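Local coordinates for protein argonaute (Marinitoga piezophila, PDB 5I4A) that uses short guide RNAs bearing a 5'-hydroxyl to bind complementary single-stranded DNA or RNA targets and cleave them, preferring manganese for DNA cleavage, at residues 18-23 / 60-65; 86-91 / 142-147; 111-116 / 153-158; 487-492 / 522-527. All coordinates share one frame; numbering follows the deposited sequence.

Interaction 1 of 4, residues 18-23 / 60-65; sequences KRLYFY and FQITPK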
# COMPACT_ATOMS: atom_id res chain seq x y z
N LYS A 18 -5.74 -12.25 -32.69
CA LYS A 18 -5.77 -13.39 -33.60
C LYS A 18 -5.40 -14.65 -32.84
O LYS A 18 -4.43 -14.65 -32.07
CB LYS A 18 -4.83 -13.18 -34.79
CG LYS A 18 -4.84 -14.34 -35.78
CD LYS A 18 -4.69 -13.86 -37.22
CE LYS A 18 -3.25 -13.95 -37.70
NZ LYS A 18 -3.12 -13.56 -39.13
N ARG A 19 -6.17 -15.72 -33.04
CA ARG A 19 -5.91 -17.01 -32.42
C ARG A 19 -5.59 -18.03 -33.50
O ARG A 19 -6.44 -18.34 -34.34
CB ARG A 19 -7.10 -17.46 -31.57
CG ARG A 19 -6.87 -18.80 -30.88
CD ARG A 19 -7.73 -18.98 -29.64
NE ARG A 19 -9.15 -18.71 -29.88
CZ ARG A 19 -9.88 -17.87 -29.15
NH1 ARG A 19 -9.34 -17.22 -28.13
NH2 ARG A 19 -11.16 -17.69 -29.44
N LEU A 20 -4.36 -18.55 -33.47
CA LEU A 20 -3.88 -19.53 -34.42
C LEU A 20 -3.84 -20.91 -33.76
O LEU A 20 -3.64 -21.02 -32.55
CB LEU A 20 -2.49 -19.17 -34.94
CG LEU A 20 -2.31 -17.74 -35.46
CD1 LEU A 20 -0.88 -17.51 -35.89
CD2 LEU A 20 -3.26 -17.48 -36.61
N TYR A 21 -4.02 -21.95 -34.57
CA TYR A 21 -4.10 -23.32 -34.08
C TYR A 21 -3.02 -24.18 -34.73
O TYR A 21 -2.62 -23.96 -35.88
CB TYR A 21 -5.48 -23.93 -34.35
CG TYR A 21 -6.58 -23.33 -33.52
CD1 TYR A 21 -7.23 -22.16 -33.91
CD2 TYR A 21 -6.98 -23.93 -32.33
CE1 TYR A 21 -8.24 -21.62 -33.14
CE2 TYR A 21 -7.99 -23.39 -31.56
CZ TYR A 21 -8.62 -22.23 -31.97
OH TYR A 21 -9.63 -21.69 -31.21
N PHE A 22 -2.56 -25.18 -33.98
CA PHE A 22 -1.55 -26.12 -34.43
C PHE A 22 -1.91 -27.51 -33.93
O PHE A 22 -2.53 -27.66 -32.87
CB PHE A 22 -0.15 -25.72 -33.93
CG PHE A 22 0.26 -24.33 -34.32
CD1 PHE A 22 -0.09 -23.25 -33.54
CD2 PHE A 22 1.00 -24.11 -35.47
CE1 PHE A 22 0.28 -21.96 -33.90
CE2 PHE A 22 1.38 -22.83 -35.83
CZ PHE A 22 1.01 -21.76 -35.05
N TYR A 23 -1.52 -28.52 -34.69
CA TYR A 23 -1.77 -29.91 -34.30
C TYR A 23 -0.53 -30.75 -34.55
O TYR A 23 0.07 -30.68 -35.64
CB TYR A 23 -2.96 -30.51 -35.04
CG TYR A 23 -3.18 -31.96 -34.68
CD1 TYR A 23 -3.77 -32.30 -33.47
CD2 TYR A 23 -2.77 -32.98 -35.52
CE1 TYR A 23 -3.95 -33.62 -33.12
CE2 TYR A 23 -2.95 -34.30 -35.18
CZ TYR A 23 -3.54 -34.62 -33.98
OH TYR A 23 -3.72 -35.94 -33.63
N PHE A 60 4.16 -11.74 -36.47
CA PHE A 60 4.57 -12.57 -35.34
C PHE A 60 5.16 -13.85 -35.92
O PHE A 60 4.42 -14.74 -36.34
CB PHE A 60 3.39 -12.85 -34.42
CG PHE A 60 3.77 -13.46 -33.09
CD1 PHE A 60 4.33 -14.72 -33.02
CD2 PHE A 60 3.53 -12.77 -31.91
CE1 PHE A 60 4.66 -15.28 -31.81
CE2 PHE A 60 3.86 -13.33 -30.69
CZ PHE A 60 4.43 -14.59 -30.64
N GLN A 61 6.49 -13.93 -35.95
CA GLN A 61 7.18 -15.08 -36.52
C GLN A 61 7.39 -16.12 -35.43
O GLN A 61 8.16 -15.90 -34.49
CB GLN A 61 8.51 -14.64 -37.14
CG GLN A 61 8.37 -13.59 -38.23
CD GLN A 61 7.86 -14.16 -39.55
OE1 GLN A 61 6.66 -14.35 -39.73
NE2 GLN A 61 8.78 -14.43 -40.46
N ILE A 62 6.72 -17.26 -35.56
CA ILE A 62 6.77 -18.30 -34.54
C ILE A 62 7.99 -19.18 -34.76
O ILE A 62 8.42 -19.44 -35.89
CB ILE A 62 5.46 -19.12 -34.55
CG1 ILE A 62 4.27 -18.22 -34.24
CG2 ILE A 62 5.51 -20.27 -33.55
CD1 ILE A 62 2.93 -18.92 -34.28
N THR A 63 8.57 -19.64 -33.65
CA THR A 63 9.74 -20.52 -33.64
C THR A 63 9.31 -21.91 -33.14
O THR A 63 8.49 -22.00 -32.23
CB THR A 63 10.85 -19.92 -32.74
OG1 THR A 63 11.39 -18.74 -33.36
CG2 THR A 63 11.97 -20.90 -32.45
N PRO A 64 9.84 -22.99 -33.74
CA PRO A 64 10.80 -23.04 -34.85
C PRO A 64 10.21 -22.66 -36.20
O PRO A 64 8.99 -22.53 -36.33
CB PRO A 64 11.25 -24.50 -34.86
CG PRO A 64 10.11 -25.24 -34.27
CD PRO A 64 9.53 -24.34 -33.23
N LYS A 65 11.08 -22.47 -37.19
CA LYS A 65 10.62 -22.09 -38.52
C LYS A 65 9.65 -23.12 -39.08
O LYS A 65 8.56 -22.76 -39.55
CB LYS A 65 11.82 -21.91 -39.46
CG LYS A 65 11.46 -21.32 -40.81
CD LYS A 65 12.28 -21.96 -41.91
CE LYS A 65 13.20 -20.96 -42.58
NZ LYS A 65 14.50 -21.59 -42.96

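Interaction 2 of 4, residues 86-91 / 142-147; sequences LFVKTL and NEYYLS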
# COMPACT_ATOMS: atom_id res chain seq x y z
N LEU A 86 -9.22 -10.04 -22.89
CA LEU A 86 -8.38 -10.86 -23.77
C LEU A 86 -7.35 -10.00 -24.49
O LEU A 86 -6.19 -10.40 -24.63
CB LEU A 86 -9.25 -11.62 -24.77
CG LEU A 86 -8.53 -12.50 -25.79
CD1 LEU A 86 -7.61 -13.49 -25.10
CD2 LEU A 86 -9.54 -13.24 -26.66
N PHE A 87 -7.76 -8.82 -24.97
CA PHE A 87 -6.82 -7.93 -25.63
C PHE A 87 -5.71 -7.50 -24.68
O PHE A 87 -4.53 -7.49 -25.05
CB PHE A 87 -7.55 -6.71 -26.19
CG PHE A 87 -6.65 -5.71 -26.87
CD1 PHE A 87 -6.30 -5.87 -28.19
CD2 PHE A 87 -6.16 -4.62 -26.17
CE1 PHE A 87 -5.46 -4.96 -28.81
CE2 PHE A 87 -5.32 -3.71 -26.78
CZ PHE A 87 -4.98 -3.87 -28.10
N VAL A 88 -6.07 -7.14 -23.45
CA VAL A 88 -5.08 -6.69 -22.48
C VAL A 88 -4.16 -7.83 -22.07
O VAL A 88 -2.93 -7.68 -22.00
CB VAL A 88 -5.78 -6.07 -21.25
CG1 VAL A 88 -4.76 -5.76 -20.15
CG2 VAL A 88 -6.53 -4.81 -21.65
N LYS A 89 -4.74 -9.01 -21.80
CA LYS A 89 -3.93 -10.18 -21.47
C LYS A 89 -2.95 -10.49 -22.60
O LYS A 89 -1.76 -10.74 -22.35
CB LYS A 89 -4.84 -11.37 -21.20
CG LYS A 89 -4.13 -12.71 -21.17
CD LYS A 89 -5.14 -13.85 -21.11
CE LYS A 89 -4.44 -15.20 -21.09
NZ LYS A 89 -5.43 -16.32 -21.01
N THR A 90 -3.43 -10.47 -23.84
CA THR A 90 -2.57 -10.77 -24.98
C THR A 90 -1.46 -9.74 -25.12
O THR A 90 -0.31 -10.09 -25.39
CB THR A 90 -3.41 -10.83 -26.26
OG1 THR A 90 -4.50 -11.74 -26.07
CG2 THR A 90 -2.56 -11.29 -27.43
N LEU A 91 -1.79 -8.46 -24.95
CA LEU A 91 -0.79 -7.40 -25.08
C LEU A 91 0.27 -7.52 -23.98
O LEU A 91 1.46 -7.31 -24.24
CB LEU A 91 -1.47 -6.04 -25.04
CG LEU A 91 -0.67 -4.80 -25.44
CD1 LEU A 91 -0.06 -4.98 -26.82
CD2 LEU A 91 -1.56 -3.58 -25.41
N ASN A 142 -10.74 5.80 -24.04
CA ASN A 142 -11.00 4.83 -25.10
C ASN A 142 -9.74 4.41 -25.86
O ASN A 142 -9.85 3.67 -26.84
CB ASN A 142 -12.03 5.33 -26.12
CG ASN A 142 -13.40 4.72 -25.91
OD1 ASN A 142 -13.60 3.92 -25.00
ND2 ASN A 142 -14.35 5.11 -26.75
N GLU A 143 -8.56 4.86 -25.44
CA GLU A 143 -7.31 4.47 -26.07
C GLU A 143 -6.44 3.73 -25.07
O GLU A 143 -6.61 3.86 -23.85
CB GLU A 143 -6.56 5.70 -26.62
CG GLU A 143 -7.33 6.47 -27.68
CD GLU A 143 -7.30 5.79 -29.04
OE1 GLU A 143 -6.23 5.25 -29.41
OE2 GLU A 143 -8.33 5.80 -29.74
N TYR A 144 -5.51 2.93 -25.58
CA TYR A 144 -4.64 2.11 -24.76
C TYR A 144 -3.26 2.74 -24.66
O TYR A 144 -2.70 3.18 -25.67
CB TYR A 144 -4.54 0.69 -25.31
CG TYR A 144 -5.73 -0.17 -24.96
CD1 TYR A 144 -5.75 -0.89 -23.77
CD2 TYR A 144 -6.83 -0.25 -25.79
CE1 TYR A 144 -6.83 -1.67 -23.43
CE2 TYR A 144 -7.92 -1.03 -25.46
CZ TYR A 144 -7.92 -1.74 -24.28
OH TYR A 144 -9.00 -2.52 -23.94
N TYR A 145 -2.72 2.78 -23.45
CA TYR A 145 -1.43 3.39 -23.18
C TYR A 145 -0.55 2.41 -22.42
O TYR A 145 -1.01 1.38 -21.90
CB TYR A 145 -1.57 4.70 -22.39
CG TYR A 145 -2.29 5.79 -23.16
CD1 TYR A 145 -3.67 5.88 -23.15
CD2 TYR A 145 -1.57 6.73 -23.89
CE1 TYR A 145 -4.33 6.87 -23.84
CE2 TYR A 145 -2.22 7.73 -24.59
CZ TYR A 145 -3.60 7.79 -24.56
OH TYR A 145 -4.25 8.79 -25.26
N LEU A 146 0.73 2.75 -22.35
CA LEU A 146 1.75 1.91 -21.74
C LEU A 146 2.61 2.80 -20.85
O LEU A 146 3.34 3.67 -21.36
CB LEU A 146 2.60 1.23 -22.81
CG LEU A 146 3.38 -0.01 -22.38
CD1 LEU A 146 2.40 -1.14 -22.14
CD2 LEU A 146 4.42 -0.39 -23.42
N SER A 147 2.54 2.61 -19.54
CA SER A 147 3.40 3.33 -18.62
C SER A 147 4.73 2.60 -18.50
O SER A 147 4.75 1.37 -18.35
CB SER A 147 2.75 3.52 -17.25
OG SER A 147 2.31 2.28 -16.70

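Interaction 3 of 4, residues 111-116 / 153-158; sequences NFISNS and TFLSKE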
# COMPACT_ATOMS: atom_id res chain seq x y z
N ASN A 111 7.97 -6.24 -13.94
CA ASN A 111 9.27 -5.59 -13.88
C ASN A 111 10.23 -6.33 -14.80
O ASN A 111 10.31 -7.56 -14.76
CB ASN A 111 9.81 -5.58 -12.45
CG ASN A 111 9.00 -4.70 -11.52
OD1 ASN A 111 9.22 -3.49 -11.45
ND2 ASN A 111 8.05 -5.30 -10.82
N PHE A 112 10.95 -5.58 -15.63
CA PHE A 112 11.85 -6.16 -16.62
C PHE A 112 13.27 -5.68 -16.33
O PHE A 112 13.58 -4.49 -16.46
CB PHE A 112 11.41 -5.81 -18.04
CG PHE A 112 10.11 -6.45 -18.43
CD1 PHE A 112 10.05 -7.82 -18.68
CD2 PHE A 112 8.95 -5.71 -18.52
CE1 PHE A 112 8.85 -8.42 -19.03
CE2 PHE A 112 7.75 -6.30 -18.87
CZ PHE A 112 7.70 -7.66 -19.12
N ILE A 113 14.12 -6.62 -15.94
CA ILE A 113 15.48 -6.33 -15.51
C ILE A 113 16.39 -6.38 -16.73
O ILE A 113 16.50 -7.42 -17.38
CB ILE A 113 15.93 -7.33 -14.44
CG1 ILE A 113 15.06 -7.23 -13.19
CG2 ILE A 113 17.39 -7.14 -14.10
CD1 ILE A 113 15.29 -8.34 -12.19
N SER A 114 17.04 -5.26 -17.03
CA SER A 114 18.00 -5.25 -18.13
C SER A 114 19.25 -6.02 -17.76
O SER A 114 19.69 -6.03 -16.61
CB SER A 114 18.37 -3.81 -18.51
OG SER A 114 19.37 -3.79 -19.51
N ASN A 115 19.84 -6.68 -18.76
CA ASN A 115 21.09 -7.41 -18.57
C ASN A 115 22.25 -6.82 -19.37
O ASN A 115 23.35 -7.38 -19.32
CB ASN A 115 20.91 -8.89 -18.93
CG ASN A 115 20.24 -9.68 -17.83
OD1 ASN A 115 20.82 -9.89 -16.76
ND2 ASN A 115 19.01 -10.11 -18.07
N SER A 116 22.04 -5.72 -20.09
CA SER A 116 23.12 -4.96 -20.70
C SER A 116 23.41 -3.66 -19.98
O SER A 116 24.56 -3.23 -19.93
CB SER A 116 22.81 -4.66 -22.17
OG SER A 116 21.93 -3.55 -22.29
N THR A 153 17.12 -2.52 -9.97
CA THR A 153 17.13 -3.78 -9.24
C THR A 153 18.57 -4.09 -8.88
O THR A 153 19.45 -4.09 -9.76
CB THR A 153 16.53 -4.92 -10.06
OG1 THR A 153 15.31 -4.47 -10.68
CG2 THR A 153 16.22 -6.11 -9.17
N PHE A 154 18.82 -4.34 -7.60
CA PHE A 154 20.16 -4.64 -7.11
C PHE A 154 20.24 -6.12 -6.79
O PHE A 154 19.54 -6.61 -5.90
CB PHE A 154 20.48 -3.78 -5.89
CG PHE A 154 20.33 -2.30 -6.14
CD1 PHE A 154 21.35 -1.58 -6.73
CD2 PHE A 154 19.15 -1.65 -5.83
CE1 PHE A 154 21.21 -0.23 -6.98
CE2 PHE A 154 19.00 -0.30 -6.08
CZ PHE A 154 20.03 0.41 -6.66
N LEU A 155 21.08 -6.83 -7.54
CA LEU A 155 21.19 -8.28 -7.44
C LEU A 155 22.65 -8.67 -7.23
O LEU A 155 23.57 -7.94 -7.62
CB LEU A 155 20.66 -8.97 -8.70
CG LEU A 155 19.22 -8.70 -9.12
CD1 LEU A 155 18.97 -9.23 -10.52
CD2 LEU A 155 18.24 -9.32 -8.14
N SER A 156 22.85 -9.83 -6.62
CA SER A 156 24.20 -10.37 -6.48
C SER A 156 24.77 -10.69 -7.85
O SER A 156 24.08 -11.21 -8.73
CB SER A 156 24.18 -11.62 -5.60
OG SER A 156 23.48 -12.67 -6.23
N LYS A 157 26.06 -10.36 -8.02
CA LYS A 157 26.72 -10.62 -9.30
C LYS A 157 26.84 -12.12 -9.57
O LYS A 157 26.83 -12.54 -10.73
CB LYS A 157 28.09 -9.96 -9.30
CG LYS A 157 28.89 -10.13 -10.58
CD LYS A 157 30.23 -9.42 -10.47
CE LYS A 157 31.07 -9.61 -11.72
NZ LYS A 157 32.35 -8.87 -11.62
N GLU A 158 26.96 -12.93 -8.53
CA GLU A 158 27.12 -14.36 -8.63
C GLU A 158 25.90 -15.07 -8.06
O GLU A 158 25.17 -14.50 -7.24
CB GLU A 158 28.38 -14.81 -7.87
CG GLU A 158 29.62 -13.98 -8.17
CD GLU A 158 30.29 -14.36 -9.48
OE1 GLU A 158 30.82 -15.49 -9.57
OE2 GLU A 158 30.28 -13.54 -10.42

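Interaction 4 of 4, residues 487-492 / 522-527; sequences MNLDIL and FIEDIE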
# COMPACT_ATOMS: atom_id res chain seq x y z
N MET A 487 -21.30 -15.97 -1.36
CA MET A 487 -21.21 -15.85 0.09
C MET A 487 -20.48 -14.57 0.47
O MET A 487 -20.90 -13.85 1.38
CB MET A 487 -20.53 -17.07 0.71
CG MET A 487 -21.34 -18.33 0.53
SD MET A 487 -20.68 -19.66 1.52
CE MET A 487 -18.94 -19.50 1.13
N ASN A 488 -19.42 -14.22 -0.28
CA ASN A 488 -18.62 -13.05 0.07
C ASN A 488 -19.41 -11.75 -0.07
O ASN A 488 -19.24 -10.82 0.72
CB ASN A 488 -17.36 -13.00 -0.79
CG ASN A 488 -16.43 -14.17 -0.53
OD1 ASN A 488 -16.51 -14.82 0.52
ND2 ASN A 488 -15.55 -14.45 -1.48
N LEU A 489 -20.27 -11.66 -1.08
CA LEU A 489 -21.07 -10.45 -1.28
C LEU A 489 -22.22 -10.34 -0.29
O LEU A 489 -22.68 -9.22 -0.01
CB LEU A 489 -21.60 -10.43 -2.71
CG LEU A 489 -20.87 -9.75 -3.88
CD1 LEU A 489 -21.36 -10.36 -5.13
CD2 LEU A 489 -21.20 -8.30 -3.87
N ASP A 490 -22.67 -11.46 0.26
CA ASP A 490 -23.64 -11.39 1.35
C ASP A 490 -23.04 -10.69 2.56
O ASP A 490 -23.60 -9.72 3.09
CB ASP A 490 -24.13 -12.79 1.74
CG ASP A 490 -25.05 -13.40 0.69
OD1 ASP A 490 -25.66 -12.65 -0.11
OD2 ASP A 490 -25.19 -14.64 0.68
N ILE A 491 -21.85 -11.14 2.98
CA ILE A 491 -21.19 -10.55 4.13
C ILE A 491 -20.85 -9.09 3.87
O ILE A 491 -20.98 -8.24 4.76
CB ILE A 491 -19.93 -11.37 4.50
CG1 ILE A 491 -20.32 -12.79 4.92
CG2 ILE A 491 -19.16 -10.69 5.62
CD1 ILE A 491 -21.07 -12.85 6.24
N LEU A 492 -20.41 -8.78 2.65
CA LEU A 492 -20.15 -7.39 2.28
C LEU A 492 -21.38 -6.53 2.53
O LEU A 492 -21.29 -5.47 3.17
CB LEU A 492 -19.74 -7.30 0.80
CG LEU A 492 -19.03 -6.08 0.21
CD1 LEU A 492 -18.68 -6.35 -1.25
CD2 LEU A 492 -19.82 -4.78 0.32
N PHE A 522 -13.04 -3.36 -8.37
CA PHE A 522 -14.18 -4.22 -8.08
C PHE A 522 -14.15 -5.42 -9.01
O PHE A 522 -14.37 -5.27 -10.22
CB PHE A 522 -15.49 -3.45 -8.24
CG PHE A 522 -15.74 -2.41 -7.18
CD1 PHE A 522 -15.23 -1.13 -7.31
CD2 PHE A 522 -16.52 -2.70 -6.07
CE1 PHE A 522 -15.47 -0.16 -6.35
CE2 PHE A 522 -16.76 -1.73 -5.10
CZ PHE A 522 -16.24 -0.46 -5.24
N ILE A 523 -13.88 -6.60 -8.47
CA ILE A 523 -13.94 -7.84 -9.22
C ILE A 523 -15.15 -8.69 -8.85
O ILE A 523 -15.40 -9.72 -9.48
CB ILE A 523 -12.62 -8.63 -9.06
CG1 ILE A 523 -11.46 -7.75 -9.53
CG2 ILE A 523 -12.57 -9.89 -9.91
CD1 ILE A 523 -11.64 -7.23 -10.95
N GLU A 524 -15.94 -8.24 -7.88
CA GLU A 524 -17.16 -8.94 -7.50
C GLU A 524 -18.26 -8.63 -8.51
O GLU A 524 -18.09 -7.85 -9.45
CB GLU A 524 -17.57 -8.54 -6.08
CG GLU A 524 -16.62 -9.01 -4.99
CD GLU A 524 -15.24 -8.38 -5.09
OE1 GLU A 524 -15.14 -7.23 -5.56
OE2 GLU A 524 -14.25 -9.04 -4.73
N ASP A 525 -19.42 -9.26 -8.31
CA ASP A 525 -20.59 -9.00 -9.16
C ASP A 525 -21.04 -7.57 -8.92
O ASP A 525 -21.71 -7.28 -7.92
CB ASP A 525 -21.70 -10.00 -8.85
CG ASP A 525 -22.67 -10.17 -10.00
OD1 ASP A 525 -22.88 -9.20 -10.75
OD2 ASP A 525 -23.21 -11.29 -10.15
N ILE A 526 -20.69 -6.67 -9.83
CA ILE A 526 -20.84 -5.24 -9.56
C ILE A 526 -22.31 -4.85 -9.49
O ILE A 526 -22.69 -3.99 -8.69
CB ILE A 526 -20.06 -4.41 -10.61
CG1 ILE A 526 -19.96 -2.95 -10.15
CG2 ILE A 526 -20.72 -4.49 -11.98
CD1 ILE A 526 -19.28 -2.79 -8.80
N GLU A 527 -23.16 -5.48 -10.31
CA GLU A 527 -24.58 -5.13 -10.31
C GLU A 527 -25.23 -5.49 -8.98
O GLU A 527 -26.04 -4.72 -8.45
CB GLU A 527 -25.29 -5.84 -11.46
CG GLU A 527 -24.84 -5.38 -12.84
CD GLU A 527 -25.07 -3.89 -13.06
OE1 GLU A 527 -26.16 -3.40 -12.71
OE2 GLU A 527 -24.16 -3.22 -13.59

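Interaction 1 of 4, residues 18-23 / 60-65
Ile62 is the residue through which the loop 60-65 meets Phe22 and Leu20 of the strand segment 18-23. At the start of the loop, Phe60 lays its ring edge-to-face with Phe42 and rests on Ile55 of strand 51-56. Ile62 then turns inward. With CG1 beside the backbone N and the chain running on extended (chi2 178°), CD1 is the atom that reaches the Phe22 ring. CD1 of Ile62 comes within 3.5 Å of CZ of Phe22 and 4.1 Å of its CE1, approaching the ring obliquely at its far end. The two side chains reach this meeting point from opposite directions, which lets them span backbones whose nearest pair of CA atoms, those of Leu20 and Ile62, is 10.7 Å apart. A looser touch joins Ile62 CD1 to Leu20 CD1 at 4.4 Å. Strand 16-22 is an inner strand of the four-stranded antiparallel sheet of the N-terminal domain, lying between strands 51-56 and 74-79. Its alternate residues Leu20 and Phe22 face a hydrophobic layer in which Ile53, Phe32 of helix 29-40 and Phe44 also take part, and Ile62 enters this layer from the loop. Ile62 also packs on Asn40 and Val67. At Thr63 the backbone O accepts a hydrogen bond from Asn40 ND2, tying the loop to the end of helix 29-40, and the side chain lies on Val39. A cis peptide bond precedes Pro64 and bends the chain there.

Interaction 2 of 4, residues 86-91 / 142-147
Phe87 swings its ring forward from the helix with CG opposite the backbone N (chi1 178°), while Tyr144 on the strand turns CG beside its own N (chi1 -80°), and the two side chains slide past each other in opposite senses until the rings meet. The pair is edge-to-face, with centroids 4.9 Å apart and planes inclined at 52°, short of a perpendicular T. The edge belongs to Phe87: its CE2 stands 3.8 Å above the plane of the Tyr144 ring, over the centre, and its CD2 lies 3.9 Å from Tyr144 CZ. From the next position of the helix, the Val88 side chain crosses that of Tyr144 at about a right angle and meets its ring obliquely, CG2 3.6 Å from CE1. The phenol oxygen is not left to this apolar company, for Tyr144 OH is hydrogen-bonded to Glu80. An alanine in place of Tyr144 would probably leave the edge of Phe87 without a face to rest on and Glu80 without its hydroxyl partner. Behind the contact, Leu86 O is gripped twice, by the N of Thr90 and by Thr90 OG1 at 2.6 Å, the two donors reaching it from opposite faces of its carbonyl plane. Val88 also packs on a sugar of the bound RNA, and Lys89 on an adenine base. Leu91 on Ile137 and Leu146 on Ile95 extend the same interface, in which helix 84-101 of the N-terminal domain lies against the antiparallel sheet to which linker L1 contributes strands 111-120, 127-140 and 143-156, a helix-on-sheet layer with guide RNA at its margin.

Interaction 3 of 4, residues 111-116 / 153-158
Ile113 meets Thr153 and Leu155 across the curl of the antiparallel sheet to which linker L1 contributes strands 111-120, 127-140 and 143-156. The first and last of these both pair with strand 127-140, yet the CA atoms of Ile113 and Thr153 are 7.0 Å apart. At the start of the segment, Asn111 ND2 is hydrogen-bonded to a phosphate of the bound RNA and to Lys108 O. Phe112 points away from Thr153 and Leu155. Ile113, next along the strand, points toward them and carries the contact. Its CG1 sits beside the backbone N (chi1 -63°) and the chain continues extended, sending CD1 outward. The Ile113 side chain crosses that of Thr153 at about a right angle, with CG1 3.7 Å from OG1, a hydroxyl whose hydrogen bond is with Thr132 OG1. Farther out, Ile113 CD1 lies 3.9 Å from Thr153 CG2. A serine in place of Ile113 would lose CD1 and is likely to open a gap beside Thr153 CG2 and Leu155 CD1. The last touch is tip to tip, Ile113 CD1 standing 4.1 Å from Leu155 CD1.

Interaction 4 of 4, residues 487-492 / 522-527
Leu489 reaches from its helix into the bend formed by Glu524 and Asp525; these three residues make the heavy-atom contacts within 4.5 Å, and Leu492 borders them. The tight part lies around the end of the leucine, CD1 and the CG that carries it: CD1 of Leu489 sits 3.8 Å from Asp525 CB and 3.9 Å from Asp525 N, the two side chains crossing at about a right angle, while Leu489 CG rests 4.1 Å from CB of Glu524. Only the carbon stem of Glu524 is used here. Its chain bends at chi2 (64°) and leads the carboxylate away from the leucine, to a salt bridge with Arg518 through OE1 and a hydrogen bond with His452 through OE2; a weak bond from Ile523 N also reaches OE1. The backbone N of Asp525 makes a weak hydrogen bond with Glu485, inferred to be an active-site residue. On the loose side, the Asp525 carboxylate is carried outward at the exposed N-cap of helix 526-532. Within the RNase H fold of the PIWI domain, the contact joins the N-terminal part of helix 485-507 to the loop and N-cap that lead into helix 526-532, with Leu489 continuing onto Ile529 and Phe532 and Glu524 onto Leu450 of strand 443-452.

Interactions 1 and 2 are neighbours, their centres 21 Å apart, and they touch where Arg19 NH1 packs 4.2 Å from Leu86 CD2. Interactions 2 and 3 share strand 143-156, one near its beginning and the other at its end, with centres 26 Å apart. Interaction 4, in the PIWI lobe, lies about 12 Å from interaction 2 between nearest atoms. The nearest RNA atoms are about 4, 3 and 5 Å from interactions 2, 3 and 4, against 13 Å for interaction 1. Interaction 4 borders the inferred active site: the Glu524 side chain is about 3 Å from that of Glu485 and about 10 Å from that of Asp449, a probable manganese ligand.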